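Local structure of minor structural protein 4 (5E7T) at residues 3-8 against 102-107; 15-20 against 92-97; 21-26 against 86-91; 46-51 against 61-66. The protein probably serves as a structural component of the Lactococcus phage Tuc2009 baseplate, carrying an immunoglobulin-like domain of the baseplate upper protein type. All blocks are in the same frame, centred on the assembly; numbering follows the deposited sequence.

Contact 1 of 4, residues 3-8 against 102-107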
loop_
_atom_site.group_PDB
_atom_site.type_symbol
_atom_site.label_atom_id
_atom_site.label_comp_id
_atom_site.label_asym_id
_atom_site.label_seq_id
_atom_site.Cartn_x
_atom_site.Cartn_y
_atom_site.Cartn_z
ATOM N N GLY A 3 39.707 -21.658 10.130
ATOM C CA GLY A 3 38.499 -22.395 10.430
ATOM C C GLY A 3 38.105 -23.293 9.284
ATOM O O GLY A 3 38.940 -23.765 8.502
ATOM N N PHE A 4 36.810 -23.527 9.217
ATOM C CA PHE A 4 36.108 -24.333 8.246
ATOM C C PHE A 4 35.406 -23.292 7.420
ATOM O O PHE A 4 34.728 -22.428 7.973
ATOM C CB PHE A 4 35.124 -25.264 8.994
ATOM C CG PHE A 4 34.031 -25.932 8.204
ATOM C CD1 PHE A 4 34.331 -26.751 7.123
ATOM C CD2 PHE A 4 32.706 -25.813 8.589
ATOM C CE1 PHE A 4 33.315 -27.379 6.396
ATOM C CE2 PHE A 4 31.691 -26.455 7.873
ATOM C CZ PHE A 4 32.002 -27.231 6.780
ATOM N N ASN A 5 35.655 -23.287 6.117
ATOM C CA ASN A 5 35.128 -22.265 5.238
ATOM C C ASN A 5 34.236 -22.834 4.174
ATOM O O ASN A 5 34.652 -23.736 3.431
ATOM C CB ASN A 5 36.286 -21.509 4.605
ATOM C CG ASN A 5 37.029 -20.639 5.582
ATOM O OD1 ASN A 5 36.636 -19.507 5.846
ATOM N ND2 ASN A 5 38.118 -21.138 6.148
ATOM N N VAL A 6 33.008 -22.290 4.083
ATOM C CA VAL A 6 32.057 -22.678 3.039
ATOM C C VAL A 6 31.876 -21.490 2.103
ATOM O O VAL A 6 31.523 -20.403 2.558
ATOM C CB VAL A 6 30.705 -23.246 3.561
ATOM C CG1 VAL A 6 29.736 -23.496 2.410
ATOM C CG2 VAL A 6 30.916 -24.524 4.354
ATOM N N VAL A 7 32.129 -21.703 0.809
ATOM C CA VAL A 7 32.005 -20.690 -0.234
ATOM C C VAL A 7 30.611 -20.713 -0.859
ATOM O O VAL A 7 30.149 -21.766 -1.301
ATOM C CB VAL A 7 33.089 -20.872 -1.318
ATOM C CG1 VAL A 7 32.874 -19.899 -2.465
ATOM C CG2 VAL A 7 34.482 -20.694 -0.734
ATOM N N ILE A 8 29.964 -19.544 -0.943
ATOM C CA ILE A 8 28.658 -19.382 -1.570
ATOM C C ILE A 8 28.790 -18.346 -2.663
ATOM O O ILE A 8 29.036 -17.166 -2.381
ATOM C CB ILE A 8 27.521 -19.047 -0.579
ATOM C CG1 ILE A 8 27.316 -20.182 0.416
ATOM C CG2 ILE A 8 26.227 -18.765 -1.339
ATOM C CD1 ILE A 8 26.610 -19.772 1.623
ATOM N N TYR A 102 30.116 -24.667 -2.041
ATOM C CA TYR A 102 31.060 -25.751 -1.780
ATOM C C TYR A 102 31.976 -25.440 -0.593
ATOM O O TYR A 102 32.190 -24.271 -0.284
ATOM C CB TYR A 102 31.895 -26.029 -3.063
ATOM C CG TYR A 102 32.591 -24.803 -3.625
ATOM C CD1 TYR A 102 31.948 -23.960 -4.531
ATOM C CD2 TYR A 102 33.901 -24.497 -3.269
ATOM C CE1 TYR A 102 32.572 -22.815 -5.021
ATOM C CE2 TYR A 102 34.534 -23.356 -3.755
ATOM C CZ TYR A 102 33.862 -22.512 -4.620
ATOM O OH TYR A 102 34.491 -21.383 -5.080
ATOM N N VAL A 103 32.521 -26.476 0.065
ATOM C CA VAL A 103 33.516 -26.305 1.133
ATOM C C VAL A 103 34.793 -25.847 0.388
ATOM O O VAL A 103 35.147 -26.463 -0.617
ATOM C CB VAL A 103 33.773 -27.627 1.907
ATOM C CG1 VAL A 103 34.843 -27.443 2.963
ATOM C CG2 VAL A 103 32.502 -28.168 2.529
ATOM N N GLU A 104 35.438 -24.761 0.841
ATOM C CA GLU A 104 36.656 -24.208 0.236
ATOM C C GLU A 104 37.784 -25.224 0.376
ATOM O O GLU A 104 38.234 -25.470 1.495
ATOM C CB GLU A 104 37.050 -22.899 0.955
ATOM C CG GLU A 104 38.020 -21.992 0.215
ATOM C CD GLU A 104 38.296 -20.656 0.890
ATOM O OE1 GLU A 104 38.660 -20.658 2.088
ATOM O OE2 GLU A 104 38.165 -19.606 0.216
ATOM N N LYS A 105 38.220 -25.839 -0.745
ATOM C CA LYS A 105 39.336 -26.792 -0.722
ATOM C C LYS A 105 40.636 -26.086 -1.123
ATOM O O LYS A 105 41.624 -26.173 -0.386
ATOM C CB LYS A 105 39.063 -28.059 -1.564
ATOM C CG LYS A 105 38.134 -29.079 -0.871
ATOM C CD LYS A 105 37.758 -30.279 -1.764
ATOM C CE LYS A 105 36.555 -31.040 -1.228
ATOM N NZ LYS A 105 36.122 -32.137 -2.143
ATOM N N VAL A 106 40.626 -25.351 -2.256
ATOM C CA VAL A 106 41.805 -24.586 -2.677
ATOM C C VAL A 106 41.721 -23.255 -1.951
ATOM O O VAL A 106 40.855 -22.429 -2.252
ATOM C CB VAL A 106 41.971 -24.451 -4.202
ATOM C CG1 VAL A 106 43.359 -23.943 -4.547
ATOM C CG2 VAL A 106 41.721 -25.779 -4.880
ATOM N N LYS A 107 42.564 -23.108 -0.924
ATOM C CA LYS A 107 42.555 -21.963 -0.033
ATOM C C LYS A 107 43.683 -20.945 -0.325
ATOM O O LYS A 107 44.820 -21.317 -0.634
ATOM C CB LYS A 107 42.545 -22.431 1.444
ATOM C CG LYS A 107 41.182 -23.002 1.880
ATOM C CD LYS A 107 40.989 -23.051 3.407
ATOM C CE LYS A 107 39.567 -23.383 3.819
ATOM N NZ LYS A 107 39.457 -23.629 5.283
#
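Val7 lies against one face of the Tyr102 ring, its CB offset toward the rim at 4.0 Å from the ring centroid in a CH-pi contact. The two side chains run side by side in the same direction, and Val7 CG1 reaches the phenolic end, 3.5 Å from Tyr102 CZ. Tyr102 CG sits between the backbone N and carbonyl carbon (chi1 54°). Val7 CG2 lies 3.8 Å from Glu104 CB. Beneath them the backbones pair in both directions: Val7 N donates to Tyr102 O at 2.8 Å, and Tyr102 N returns a bond to Val7 O. This is where strand 98-103 joins strand 4-10 antiparallel at one margin of the main sheet of the immunoglobulin-like domain. Past the end of the strand, Glu104 N still bonds to Asn5 O (2.9 Å), and their side chains lie alongside each other, with Asn5 CB 3.6 Å from Glu104 OE1. On the other face of the sheet Phe4 CE1 meets Val103 CG1 at 3.8 Å, the side chains crossing at about a right angle. Tyr102 OH hydrogen-bonds to Glu9 and Lys58, while Glu104 packs on Asp273 of a Minor structural protein 5 chain.

Contact 2 of 4, residues 15-20 against 92-97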
loop_
_atom_site.group_PDB
_atom_site.type_symbol
_atom_site.label_atom_id
_atom_site.label_comp_id
_atom_site.label_asym_id
_atom_site.label_seq_id
_atom_site.Cartn_x
_atom_site.Cartn_y
_atom_site.Cartn_z
ATOM N N GLN A 15 26.811 -7.613 -1.108
ATOM C CA GLN A 15 27.207 -8.447 0.007
ATOM C C GLN A 15 26.005 -9.115 0.703
ATOM O O GLN A 15 25.645 -8.667 1.800
ATOM C CB GLN A 15 27.974 -7.581 1.010
ATOM C CG GLN A 15 29.327 -7.103 0.533
ATOM C CD GLN A 15 29.261 -5.919 -0.387
ATOM O OE1 GLN A 15 28.588 -4.908 -0.113
ATOM N NE2 GLN A 15 29.961 -6.052 -1.514
ATOM N N PRO A 16 25.431 -10.225 0.135
ATOM C CA PRO A 16 24.251 -10.861 0.752
ATOM C C PRO A 16 24.497 -11.425 2.125
ATOM O O PRO A 16 25.566 -11.940 2.395
ATOM C CB PRO A 16 23.894 -11.982 -0.230
ATOM C CG PRO A 16 24.426 -11.545 -1.491
ATOM C CD PRO A 16 25.735 -10.872 -1.146
ATOM N N ASP A 17 23.503 -11.346 2.986
ATOM C CA ASP A 17 23.682 -11.898 4.307
ATOM C C ASP A 17 23.483 -13.403 4.259
ATOM O O ASP A 17 22.780 -13.908 3.374
ATOM C CB ASP A 17 22.741 -11.220 5.301
ATOM C CG ASP A 17 22.969 -11.592 6.751
ATOM O OD1 ASP A 17 24.153 -11.816 7.136
ATOM O OD2 ASP A 17 21.973 -11.619 7.518
ATOM N N VAL A 18 24.149 -14.128 5.176
ATOM C CA VAL A 18 24.031 -15.581 5.306
ATOM C C VAL A 18 23.749 -15.915 6.737
ATOM O O VAL A 18 24.388 -15.358 7.631
ATOM C CB VAL A 18 25.222 -16.391 4.743
ATOM C CG1 VAL A 18 25.038 -17.876 5.018
ATOM C CG2 VAL A 18 25.379 -16.167 3.240
ATOM N N LYS A 19 22.753 -16.791 6.960
ATOM C CA LYS A 19 22.408 -17.294 8.282
ATOM C C LYS A 19 22.599 -18.811 8.302
ATOM O O LYS A 19 22.048 -19.525 7.451
ATOM C CB LYS A 19 21.016 -16.857 8.721
ATOM C CG LYS A 19 21.048 -15.530 9.448
ATOM C CD LYS A 19 19.824 -14.717 9.098
ATOM C CE LYS A 19 19.922 -13.289 9.562
ATOM N NZ LYS A 19 18.945 -12.425 8.836
ATOM N N VAL A 20 23.443 -19.285 9.234
ATOM C CA VAL A 20 23.766 -20.695 9.376
ATOM C C VAL A 20 23.055 -21.357 10.571
ATOM O O VAL A 20 23.058 -20.825 11.702
ATOM C CB VAL A 20 25.295 -20.948 9.412
ATOM C CG1 VAL A 20 25.618 -22.430 9.257
ATOM C CG2 VAL A 20 26.017 -20.136 8.338
ATOM N N VAL A 92 21.335 -19.862 4.715
ATOM C CA VAL A 92 20.263 -19.118 4.063
ATOM C C VAL A 92 20.771 -17.752 3.657
ATOM O O VAL A 92 21.104 -16.931 4.531
ATOM C CB VAL A 92 18.955 -18.998 4.903
ATOM C CG1 VAL A 92 17.832 -18.367 4.089
ATOM C CG2 VAL A 92 18.516 -20.343 5.456
ATOM N N ILE A 93 20.785 -17.506 2.319
ATOM C CA ILE A 93 21.175 -16.239 1.682
ATOM C C ILE A 93 19.991 -15.257 1.723
ATOM O O ILE A 93 18.831 -15.689 1.772
ATOM C CB ILE A 93 21.653 -16.484 0.233
ATOM C CG1 ILE A 93 22.520 -15.322 -0.284
ATOM C CG2 ILE A 93 20.472 -16.802 -0.709
ATOM C CD1 ILE A 93 23.411 -15.649 -1.467
ATOM N N GLU A 94 20.281 -13.951 1.697
ATOM C CA GLU A 94 19.258 -12.919 1.673
ATOM C C GLU A 94 19.597 -11.925 0.581
ATOM O O GLU A 94 20.693 -11.377 0.572
ATOM C CB GLU A 94 19.164 -12.222 3.037
ATOM C CG GLU A 94 17.921 -11.359 3.229
ATOM C CD GLU A 94 17.899 -10.430 4.433
ATOM O OE1 GLU A 94 18.661 -10.663 5.401
ATOM O OE2 GLU A 94 17.085 -9.478 4.417
ATOM N N GLY A 95 18.675 -11.730 -0.350
ATOM C CA GLY A 95 18.847 -10.751 -1.417
ATOM C C GLY A 95 19.598 -11.161 -2.662
ATOM O O GLY A 95 19.970 -10.299 -3.468
ATOM N N ALA A 96 19.810 -12.467 -2.847
ATOM C CA ALA A 96 20.485 -13.009 -4.027
ATOM C C ALA A 96 20.078 -14.458 -4.214
ATOM O O ALA A 96 19.365 -15.025 -3.372
ATOM C CB ALA A 96 22.006 -12.900 -3.873
ATOM N N THR A 97 20.539 -15.054 -5.322
ATOM C CA THR A 97 20.291 -16.453 -5.655
ATOM C C THR A 97 21.622 -17.211 -5.621
ATOM O O THR A 97 22.629 -16.717 -6.156
ATOM C CB THR A 97 19.552 -16.554 -7.003
ATOM O OG1 THR A 97 18.449 -15.635 -7.020
ATOM C CG2 THR A 97 19.062 -17.938 -7.287
#
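Lys19 and Val92 exchange two backbone hydrogen bonds, Val92 N to Lys19 O at 2.8 Å and Lys19 N to Val92 O at 2.9 Å. They form an antiparallel hydrogen-bonded pair where strands 17-24 and 87-94 of the immunoglobulin-like sheet run side by side, the short segments 158° apart in direction. The bond from Glu94 N to Asp17 O is weak. On the face bearing Asp17, Lys19 and Glu94 a small charge network spans both strands. Lys19 NZ lies 3.4 Å from Asp17 OD2, a weak salt-bridging bond within its own strand, and 3.9 Å from Glu94 OE1, a long salt bridge across. The ammonium would partly offset the repulsion between the two carboxylates. The other face, with Val18 and Ile93, is apolar and turns to Ile59 of strand 58-63. Ile93 CG1, anti to its backbone N (chi1 -160°), lies 3.6 Å from Pro16 CB. His10 of strand 4-10 also packs on Pro16, Ile93 and Ala96. Glu94 O approaches Pro16 CB as well, and at the far end of the proline ring Pro16 CG rests 3.7 Å from Ala96 CB.

Contact 3 of 4, residues 21-26 against 86-91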
loop_
_atom_site.group_PDB
_atom_site.type_symbol
_atom_site.label_atom_id
_atom_site.label_comp_id
_atom_site.label_asym_id
_atom_site.label_seq_id
_atom_site.Cartn_x
_atom_site.Cartn_y
_atom_site.Cartn_z
ATOM N N THR A 21 22.447 -22.526 10.286
ATOM C CA THR A 21 21.830 -23.428 11.250
ATOM C C THR A 21 22.368 -24.847 11.022
ATOM O O THR A 21 22.838 -25.188 9.924
ATOM C CB THR A 21 20.283 -23.427 11.232
ATOM O OG1 THR A 21 19.795 -23.745 9.929
ATOM C CG2 THR A 21 19.679 -22.157 11.767
ATOM N N TYR A 22 22.282 -25.659 12.071
ATOM C CA TYR A 22 22.685 -27.050 12.095
ATOM C C TYR A 22 21.553 -27.862 12.754
ATOM O O TYR A 22 20.983 -27.444 13.765
ATOM C CB TYR A 22 24.014 -27.211 12.875
ATOM C CG TYR A 22 24.376 -28.663 13.142
ATOM C CD1 TYR A 22 23.890 -29.330 14.264
ATOM C CD2 TYR A 22 25.208 -29.366 12.275
ATOM C CE1 TYR A 22 24.201 -30.669 14.504
ATOM C CE2 TYR A 22 25.542 -30.698 12.515
ATOM C CZ TYR A 22 25.021 -31.352 13.620
ATOM O OH TYR A 22 25.320 -32.670 13.856
ATOM N N TYR A 23 21.267 -29.041 12.207
ATOM C CA TYR A 23 20.237 -29.938 12.723
ATOM C C TYR A 23 20.391 -31.360 12.193
ATOM O O TYR A 23 20.854 -31.568 11.061
ATOM C CB TYR A 23 18.823 -29.399 12.469
ATOM C CG TYR A 23 18.554 -29.003 11.036
ATOM C CD1 TYR A 23 18.785 -27.705 10.597
ATOM C CD2 TYR A 23 18.044 -29.920 10.125
ATOM C CE1 TYR A 23 18.560 -27.342 9.274
ATOM C CE2 TYR A 23 17.814 -29.565 8.797
ATOM C CZ TYR A 23 18.049 -28.267 8.382
ATOM O OH TYR A 23 17.786 -27.912 7.083
ATOM N N LYS A 24 20.019 -32.333 13.039
ATOM C CA LYS A 24 20.085 -33.757 12.762
ATOM C C LYS A 24 18.697 -34.330 12.524
ATOM O O LYS A 24 17.741 -33.943 13.200
ATOM C CB LYS A 24 20.656 -34.461 13.991
ATOM C CG LYS A 24 22.122 -34.755 13.909
ATOM C CD LYS A 24 22.740 -34.993 15.268
ATOM C CE LYS A 24 22.431 -36.310 15.917
ATOM N NZ LYS A 24 23.622 -36.845 16.626
ATOM N N ASN A 25 18.611 -35.334 11.641
ATOM C CA ASN A 25 17.412 -36.148 11.366
ATOM C C ASN A 25 16.171 -35.383 10.864
ATOM O O ASN A 25 15.037 -35.837 11.088
ATOM C CB ASN A 25 17.036 -37.032 12.569
ATOM C CG ASN A 25 18.043 -38.107 12.844
ATOM O OD1 ASN A 25 18.284 -38.992 12.022
ATOM N ND2 ASN A 25 18.631 -38.066 14.017
ATOM N N SER A 26 16.388 -34.313 10.073
ATOM C CA SER A 26 15.323 -33.605 9.348
ATOM C C SER A 26 14.743 -34.619 8.303
ATOM O O SER A 26 15.368 -35.655 8.073
ATOM C CB SER A 26 15.906 -32.400 8.624
ATOM O OG SER A 26 17.093 -32.751 7.927
ATOM N N THR A 86 23.005 -37.946 8.395
ATOM C CA THR A 86 21.936 -37.519 9.301
ATOM C C THR A 86 22.009 -36.012 9.614
ATOM O O THR A 86 21.008 -35.419 10.032
ATOM C CB THR A 86 22.145 -38.381 10.565
ATOM O OG1 THR A 86 20.972 -39.112 10.874
ATOM C CG2 THR A 86 22.654 -37.615 11.768
ATOM N N GLU A 87 23.226 -35.418 9.461
ATOM C CA GLU A 87 23.565 -34.039 9.788
ATOM C C GLU A 87 23.372 -33.130 8.634
ATOM O O GLU A 87 23.790 -33.450 7.528
ATOM C CB GLU A 87 25.035 -33.933 10.183
ATOM C CG GLU A 87 25.423 -34.609 11.471
ATOM C CD GLU A 87 26.918 -34.535 11.681
ATOM O OE1 GLU A 87 27.632 -35.395 11.120
ATOM O OE2 GLU A 87 27.383 -33.566 12.325
ATOM N N ILE A 88 22.816 -31.950 8.903
ATOM C CA ILE A 88 22.639 -30.897 7.919
ATOM C C ILE A 88 23.101 -29.576 8.464
ATOM O O ILE A 88 22.798 -29.218 9.599
ATOM C CB ILE A 88 21.214 -30.828 7.310
ATOM C CG1 ILE A 88 21.127 -31.810 6.166
ATOM C CG2 ILE A 88 20.893 -29.422 6.779
ATOM C CD1 ILE A 88 19.931 -31.863 5.577
ATOM N N MET A 89 23.842 -28.857 7.635
ATOM C CA MET A 89 24.270 -27.507 7.902
ATOM C C MET A 89 23.609 -26.716 6.799
ATOM O O MET A 89 23.803 -27.013 5.611
ATOM C CB MET A 89 25.771 -27.392 7.870
ATOM C CG MET A 89 26.249 -26.296 8.714
ATOM S SD MET A 89 28.014 -26.437 8.919
ATOM C CE MET A 89 28.092 -27.795 10.162
ATOM N N ARG A 90 22.722 -25.804 7.205
ATOM C CA ARG A 90 21.885 -25.016 6.323
ATOM C C ARG A 90 22.390 -23.569 6.279
ATOM O O ARG A 90 22.642 -22.980 7.333
ATOM C CB ARG A 90 20.448 -25.091 6.853
ATOM C CG ARG A 90 19.422 -24.559 5.895
ATOM C CD ARG A 90 18.175 -24.090 6.604
ATOM N NE ARG A 90 17.225 -23.592 5.620
ATOM C CZ ARG A 90 16.154 -22.862 5.891
ATOM N NH1 ARG A 90 15.888 -22.501 7.130
ATOM N NH2 ARG A 90 15.360 -22.450 4.909
ATOM N N PHE A 91 22.536 -23.000 5.061
ATOM C CA PHE A 91 23.015 -21.633 4.813
ATOM C C PHE A 91 21.923 -20.872 4.085
ATOM O O PHE A 91 21.577 -21.236 2.976
ATOM C CB PHE A 91 24.301 -21.670 3.964
ATOM C CG PHE A 91 25.454 -22.417 4.605
ATOM C CD1 PHE A 91 25.485 -23.812 4.619
ATOM C CD2 PHE A 91 26.512 -21.728 5.188
ATOM C CE1 PHE A 91 26.536 -24.498 5.228
ATOM C CE2 PHE A 91 27.565 -22.420 5.799
ATOM C CZ PHE A 91 27.570 -23.798 5.809
HETATM O O HOH W 1 20.026 -21.419 8.294
HETATM O O HOH W 2 19.326 -33.503 9.264
#
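Tyr23 lays one face of its ring over Ile88, with Ile88 CB beneath that face and Ile88 CG2 3.5 Å from Tyr23 CZ. The two side chains point the same way, an arrangement begun by Tyr23 CG standing between its backbone N and carbonyl carbon (chi1 51°). Arg90 CB approaches the same ring obliquely. On the opposite face of the sheet Tyr22 CG is anti to its backbone N (chi1 170°), and the ring extends toward Glu87. Tyr22 OH donates to Glu87 OE2 at 2.7 Å, meeting the anti side of a carboxylate turned 77° from the ring plane, while Met89 CE lies 3.9 Å from Tyr22 CD2. Reciprocal backbone bonds join Thr21 with Arg90 and Tyr23 with Ile88 in a regular antiparallel ladder. It finishes with Asn25 N donating to Thr86 O at 2.9 Å. There Thr86 OG1 also donates to Asn25 OD1, from above the plane of the amide, and Asn25 ND2 is held by Glu43. A water bridges this end, giving to Tyr23 O and Thr86 O and accepting from Ser26 OG at 2.7 Å. Arg90 NE forms a salt bridge with Glu79, and Tyr23 OH bonds to the backbone of another protein's chain. Within the immunoglobulin-like sheet the pair is flanked by strand 45-55, bonded through Tyr22 to Tyr46, and by strand 79-84, bonded through Met89 to Leu82.

Contact 4 of 4, residues 46-51 against 61-66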
loop_
_atom_site.group_PDB
_atom_site.type_symbol
_atom_site.label_atom_id
_atom_site.label_comp_id
_atom_site.label_asym_id
_atom_site.label_seq_id
_atom_site.Cartn_x
_atom_site.Cartn_y
_atom_site.Cartn_z
ATOM N N TYR A 46 20.432 -25.588 15.797
ATOM C CA TYR A 46 21.398 -24.717 16.449
ATOM C C TYR A 46 21.739 -23.620 15.469
ATOM O O TYR A 46 21.949 -23.901 14.288
ATOM C CB TYR A 46 22.682 -25.494 16.777
ATOM C CG TYR A 46 22.527 -26.597 17.799
ATOM C CD1 TYR A 46 22.118 -27.876 17.422
ATOM C CD2 TYR A 46 22.881 -26.393 19.130
ATOM C CE1 TYR A 46 22.013 -28.907 18.355
ATOM C CE2 TYR A 46 22.772 -27.413 20.074
ATOM C CZ TYR A 46 22.350 -28.673 19.680
ATOM O OH TYR A 46 22.252 -29.675 20.620
ATOM N N ASN A 47 21.816 -22.379 15.943
ATOM C CA ASN A 47 22.254 -21.269 15.110
ATOM C C ASN A 47 23.785 -21.301 15.179
ATOM O O ASN A 47 24.336 -21.293 16.290
ATOM C CB ASN A 47 21.754 -19.939 15.676
ATOM C CG ASN A 47 20.333 -19.571 15.407
ATOM O OD1 ASN A 47 19.540 -20.310 14.800
ATOM N ND2 ASN A 47 19.992 -18.387 15.874
ATOM N N LEU A 48 24.466 -21.355 14.022
ATOM C CA LEU A 48 25.929 -21.367 13.995
ATOM C C LEU A 48 26.498 -19.969 13.781
ATOM O O LEU A 48 26.086 -19.267 12.865
ATOM C CB LEU A 48 26.494 -22.349 12.952
ATOM C CG LEU A 48 26.128 -23.819 13.135
ATOM C CD1 LEU A 48 26.926 -24.693 12.193
ATOM C CD2 LEU A 48 26.249 -24.273 14.609
ATOM N N ALA A 49 27.417 -19.550 14.645
ATOM C CA ALA A 49 28.037 -18.239 14.548
ATOM C C ALA A 49 29.026 -18.306 13.417
ATOM O O ALA A 49 29.874 -19.204 13.392
ATOM C CB ALA A 49 28.744 -17.895 15.838
ATOM N N SER A 50 28.862 -17.405 12.445
ATOM C CA SER A 50 29.713 -17.318 11.276
ATOM C C SER A 50 30.322 -15.951 11.228
ATOM O O SER A 50 29.742 -14.993 11.744
ATOM C CB SER A 50 28.903 -17.549 9.999
ATOM O OG SER A 50 27.884 -16.573 9.807
ATOM N N SER A 51 31.474 -15.868 10.546
ATOM C CA SER A 51 32.219 -14.662 10.236
ATOM C C SER A 51 32.216 -14.626 8.701
ATOM O O SER A 51 32.733 -15.539 8.063
ATOM C CB SER A 51 33.633 -14.759 10.803
ATOM O OG SER A 51 34.546 -13.894 10.148
ATOM N N VAL A 61 31.864 -18.101 4.078
ATOM C CA VAL A 61 31.258 -18.318 5.381
ATOM C C VAL A 61 32.250 -19.066 6.264
ATOM O O VAL A 61 32.453 -20.264 6.080
ATOM C CB VAL A 61 29.906 -19.053 5.239
ATOM C CG1 VAL A 61 29.184 -19.126 6.576
ATOM C CG2 VAL A 61 29.022 -18.399 4.183
ATOM N N GLU A 62 32.917 -18.345 7.173
ATOM C CA GLU A 62 33.878 -18.940 8.102
ATOM C C GLU A 62 33.187 -19.329 9.379
ATOM O O GLU A 62 32.663 -18.475 10.120
ATOM C CB GLU A 62 35.051 -18.009 8.408
ATOM C CG GLU A 62 36.082 -18.650 9.317
ATOM C CD GLU A 62 37.355 -17.859 9.511
ATOM O OE1 GLU A 62 38.155 -17.767 8.552
ATOM O OE2 GLU A 62 37.572 -17.361 10.637
ATOM N N LEU A 63 33.218 -20.633 9.644
ATOM C CA LEU A 63 32.639 -21.254 10.828
ATOM C C LEU A 63 33.749 -21.805 11.720
ATOM O O LEU A 63 34.813 -22.170 11.204
ATOM C CB LEU A 63 31.725 -22.409 10.394
ATOM C CG LEU A 63 30.487 -22.016 9.634
ATOM C CD1 LEU A 63 30.037 -23.144 8.758
ATOM C CD2 LEU A 63 29.381 -21.466 10.577
ATOM N N PRO A 64 33.525 -21.933 13.048
ATOM C CA PRO A 64 34.563 -22.535 13.899
ATOM C C PRO A 64 34.933 -23.943 13.416
ATOM O O PRO A 64 34.052 -24.705 12.982
ATOM C CB PRO A 64 33.915 -22.544 15.289
ATOM C CG PRO A 64 32.887 -21.450 15.237
ATOM C CD PRO A 64 32.336 -21.560 13.846
ATOM N N SER A 65 36.259 -24.248 13.440
ATOM C CA SER A 65 36.880 -25.504 13.007
ATOM C C SER A 65 36.196 -26.762 13.560
ATOM O O SER A 65 36.201 -27.804 12.908
ATOM C CB SER A 65 38.363 -25.503 13.363
ATOM O OG SER A 65 39.148 -24.848 12.379
ATOM N N VAL A 66 35.599 -26.652 14.753
ATOM C CA VAL A 66 34.881 -27.725 15.433
ATOM C C VAL A 66 33.640 -28.200 14.610
ATOM O O VAL A 66 33.301 -29.384 14.670
ATOM C CB VAL A 66 34.559 -27.326 16.906
ATOM C CG1 VAL A 66 33.910 -25.942 17.012
ATOM C CG2 VAL A 66 33.741 -28.387 17.633
#
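Leu63 reaches across to Leu48 with one methyl, CD2, which lies 3.8 Å from Leu48 CB and 3.6 Å from Ala49 O. Leu63 CG stands beside the backbone N and anti to the carbonyl carbon (chi1 -67°), and from there the CD2 branch comes up to the 48-50 backbone and also nears Ser50 CB. Pro64 CD lies 3.4 Å from Ala49 O. Ser50 presents CB to Val61 CG1 at 3.8 Å. Farther along, Ser51 and Glu62 form an antiparallel hydrogen-bonded pair: Ser51 N donates to Glu62 O at 2.9 Å and Glu62 N returns a bond of the same length to Ser51 O. Glu62 CB lies near Ser51 O; Glu62 CG is anti to the backbone N (chi1 -177°), and the chain continues extended. Glu62 OE1 hydrogen-bonds to Ser2 OG. The two segments belong to the beta hairpin of strands 45-55 and 58-63 in the immunoglobulin-like domain. The touching parts, 48-51 and 61-64, run 113° apart, and their backbone pairing lies at Ser51 and Glu62. Tyr46 already pairs with a strand of the third subunit, another copy of this protein, extending the sheet across the interface. The chemistry is thus divided: two backbone bonds fix the register at Ser51 and Glu62, and beyond them Leu63 CD2 meets Leu48 CB, while Leu63 CD2 and Pro64 CD pack on the Ala49 carbonyl O.

All four contacts lie in one antiparallel sheet, which curves so that residues of all four meet at Phe91. Contacts 2 and 3 are successive lengths of the same strand pair, 17-24 with 87-94, their centres about 17 Å apart. Contact 4 is about 12 Å from contact 1 and about 13 Å from contact 3, centre to centre, and joins both by probable backbone hydrogen bonds, Val6 O to Val61 N at 2.8 Å and Tyr22 O to Tyr46 N at 2.8 Å. Phe91 of contact 3 is the common neighbour: its CZ lies 3.7 Å from Val6 CG2, its CD2 3.6 Å from Val20 CG2 and its CE2 3.8 Å from Val61 CG1.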